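Local coordinates for spike protein P5 (Enterobacteria phage PRD1, PDB 1YQ6), which forms, as a homotrimer together with proteins P31 and P2, the spike complexes at the five-fold capsid vertices and is essential for infectivity, at residues Leu79-Gly84 / Ile103-Tyr108. Residues are numbered along the deposited sequence; the frame is centred on the assembly and turned at random.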
loop_
_atom_site.group_PDB
_atom_site.type_symbol
_atom_site.label_atom_id
_atom_site.label_comp_id
_atom_site.label_asym_id
_atom_site.label_seq_id
_atom_site.Cartn_x
_atom_site.Cartn_y
_atom_site.Cartn_z
ATOM N N LEU A 79 0.245 6.998 10.714
ATOM C CA LEU A 79 -0.256 7.675 9.523
ATOM C C LEU A 79 -1.756 7.507 9.377
ATOM O O LEU A 79 -2.302 6.453 9.683
ATOM C CB LEU A 79 0.448 7.155 8.266
ATOM C CG LEU A 79 1.934 7.489 8.136
ATOM C CD1 LEU A 79 2.731 6.663 9.121
ATOM C CD2 LEU A 79 2.396 7.211 6.724
ATOM N N ARG A 80 -2.418 8.554 8.904
ATOM C CA ARG A 80 -3.860 8.511 8.733
ATOM C C ARG A 80 -4.350 9.266 7.513
ATOM O O ARG A 80 -3.861 10.343 7.205
ATOM C CB ARG A 80 -4.547 9.078 9.975
ATOM C CG ARG A 80 -6.063 8.988 9.936
ATOM C CD ARG A 80 -6.667 9.616 11.161
ATOM N NE ARG A 80 -6.583 11.068 11.111
ATOM C CZ ARG A 80 -6.707 11.863 12.166
ATOM N NH1 ARG A 80 -6.919 11.343 13.370
ATOM N NH2 ARG A 80 -6.613 13.176 12.016
ATOM N N VAL A 81 -5.319 8.683 6.818
ATOM C CA VAL A 81 -5.931 9.305 5.657
ATOM C C VAL A 81 -7.432 9.256 5.899
ATOM O O VAL A 81 -7.959 8.240 6.348
ATOM C CB VAL A 81 -5.612 8.556 4.357
ATOM C CG1 VAL A 81 -6.377 9.174 3.206
ATOM C CG2 VAL A 81 -4.121 8.621 4.074
ATOM N N LYS A 82 -8.127 10.355 5.628
ATOM C CA LYS A 82 -9.568 10.372 5.836
ATOM C C LYS A 82 -10.299 10.894 4.625
ATOM O O LYS A 82 -9.752 11.649 3.825
ATOM C CB LYS A 82 -9.943 11.242 7.044
ATOM C CG LYS A 82 -9.382 10.770 8.366
ATOM C CD LYS A 82 -9.930 11.590 9.528
ATOM C CE LYS A 82 -9.499 13.044 9.453
ATOM N NZ LYS A 82 -10.076 13.866 10.567
ATOM N N TYR A 83 -11.541 10.464 4.486
ATOM C CA TYR A 83 -12.387 10.919 3.410
ATOM C C TYR A 83 -13.815 10.733 3.875
ATOM O O TYR A 83 -14.277 9.605 4.044
ATOM C CB TYR A 83 -12.168 10.128 2.120
ATOM C CG TYR A 83 -12.931 10.766 0.993
ATOM C CD1 TYR A 83 -12.463 11.939 0.397
ATOM C CD2 TYR A 83 -14.195 10.298 0.622
ATOM C CE1 TYR A 83 -13.240 12.640 -0.530
ATOM C CE2 TYR A 83 -14.981 10.991 -0.301
ATOM C CZ TYR A 83 -14.497 12.167 -0.869
ATOM O OH TYR A 83 -15.278 12.894 -1.735
ATOM N N GLY A 84 -14.511 11.844 4.080
ATOM C CA GLY A 84 -15.882 11.770 4.545
ATOM C C GLY A 84 -15.907 11.123 5.912
ATOM O O GLY A 84 -15.123 11.495 6.775
ATOM N N ILE A 103 1.783 4.575 4.033
ATOM C CA ILE A 103 0.404 4.127 4.002
ATOM C C ILE A 103 -0.084 4.314 2.574
ATOM O O ILE A 103 0.076 5.385 1.996
ATOM C CB ILE A 103 -0.524 4.895 4.984
ATOM C CG1 ILE A 103 -1.899 4.224 4.988
ATOM C CG2 ILE A 103 -0.655 6.362 4.586
ATOM C CD1 ILE A 103 -2.838 4.714 6.061
ATOM N N SER A 104 -0.628 3.250 1.995
ATOM C CA SER A 104 -1.144 3.292 0.633
ATOM C C SER A 104 -2.546 2.743 0.628
ATOM O O SER A 104 -2.842 1.797 1.347
ATOM C CB SER A 104 -0.273 2.478 -0.309
ATOM O OG SER A 104 0.898 3.197 -0.599
ATOM N N LEU A 105 -3.405 3.329 -0.199
ATOM C CA LEU A 105 -4.801 2.928 -0.241
ATOM C C LEU A 105 -5.473 3.049 -1.596
ATOM O O LEU A 105 -5.171 3.950 -2.373
ATOM C CB LEU A 105 -5.612 3.806 0.711
ATOM C CG LEU A 105 -5.212 4.011 2.160
ATOM C CD1 LEU A 105 -5.814 5.300 2.651
ATOM C CD2 LEU A 105 -5.678 2.833 2.999
ATOM N N LEU A 106 -6.391 2.128 -1.861
ATOM C CA LEU A 106 -7.213 2.183 -3.054
ATOM C C LEU A 106 -8.605 2.259 -2.429
ATOM O O LEU A 106 -9.093 1.278 -1.880
ATOM C CB LEU A 106 -7.092 0.923 -3.907
ATOM C CG LEU A 106 -8.061 0.919 -5.104
ATOM C CD1 LEU A 106 -7.786 2.114 -5.975
ATOM C CD2 LEU A 106 -7.929 -0.355 -5.909
ATOM N N ILE A 107 -9.226 3.432 -2.471
ATOM C CA ILE A 107 -10.541 3.595 -1.873
ATOM C C ILE A 107 -11.550 4.181 -2.838
ATOM O O ILE A 107 -11.186 4.778 -3.848
ATOM C CB ILE A 107 -10.485 4.522 -0.645
ATOM C CG1 ILE A 107 -9.997 5.915 -1.067
ATOM C CG2 ILE A 107 -9.594 3.921 0.410
ATOM C CD1 ILE A 107 -9.973 6.932 0.041
ATOM N N TYR A 108 -12.828 3.999 -2.538
ATOM C CA TYR A 108 -13.856 4.576 -3.379
ATOM C C TYR A 108 -14.229 5.896 -2.726
ATOM O O TYR A 108 -14.435 5.953 -1.516
ATOM C CB TYR A 108 -15.098 3.699 -3.452
ATOM C CG TYR A 108 -16.157 4.318 -4.327
ATOM C CD1 TYR A 108 -16.064 4.250 -5.713
ATOM C CD2 TYR A 108 -17.220 5.024 -3.773
ATOM C CE1 TYR A 108 -17.001 4.871 -6.538
ATOM C CE2 TYR A 108 -18.175 5.656 -4.589
ATOM C CZ TYR A 108 -18.051 5.573 -5.973
ATOM O OH TYR A 108 -18.959 6.203 -6.806
#
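Leu79, Val81 and Tyr83 face Ile103, Leu105 and Ile107 across the inside of a beta sandwich, alternate residues of two strands that belong to different sheets. The segments 79-83 and 103-108 run in roughly the same direction, 25° apart, with axes 8.2 Å from each other at the closest, and all six side chains are buried. The side chains meet by apolar contacts alone.

The side chains of Leu79 and Ile103 lie alongside each other, pointing in opposite directions: CD2 of Leu79 lies 3.8 Å from CG2 of Ile103 and equally near its backbone N, while CB of Leu79 flanks the same methyl at 3.9 Å. With CG1 of Ile103 anti to the backbone N (chi1 -173°), CG2 is flanked by both N and C of its own backbone, and this short branch does most of the touching. Val81 meets Leu105 tip to tip. CD1 of Leu105 comes 3.7 Å from CB of Val81 and about 4.0 Å from both its methyls, so one leucine methyl sits against the whole fork of the valine; CG2 of Val81 also approaches CG2 of Ile103 at 4.2 Å. The gap widens toward Tyr83, where CB, rather than the ring, meets CD1 of Ile107 at 4.4 Å. The phenol oxygen is hydrogen-bonded to the carbonyl of Asn110.

On the other face of strand 76-83, Arg80 and Lys82 both form salt bridges with Asp28. Strands 86-93 and 119-126 flank it, their Phe88 and Phe122 extending the core around Leu105 and Val81. The two sheets are consistent with a TNF-like jelly roll in this C-terminal domain. Strand 100-109, beside strand 59-68, also faces neighbouring subunits: Ser104 hydrogen-bonds Ser104 of both other subunits, and Ile103 and Leu105 pack on Thr102 of the second, so this core reaches the trimer interface.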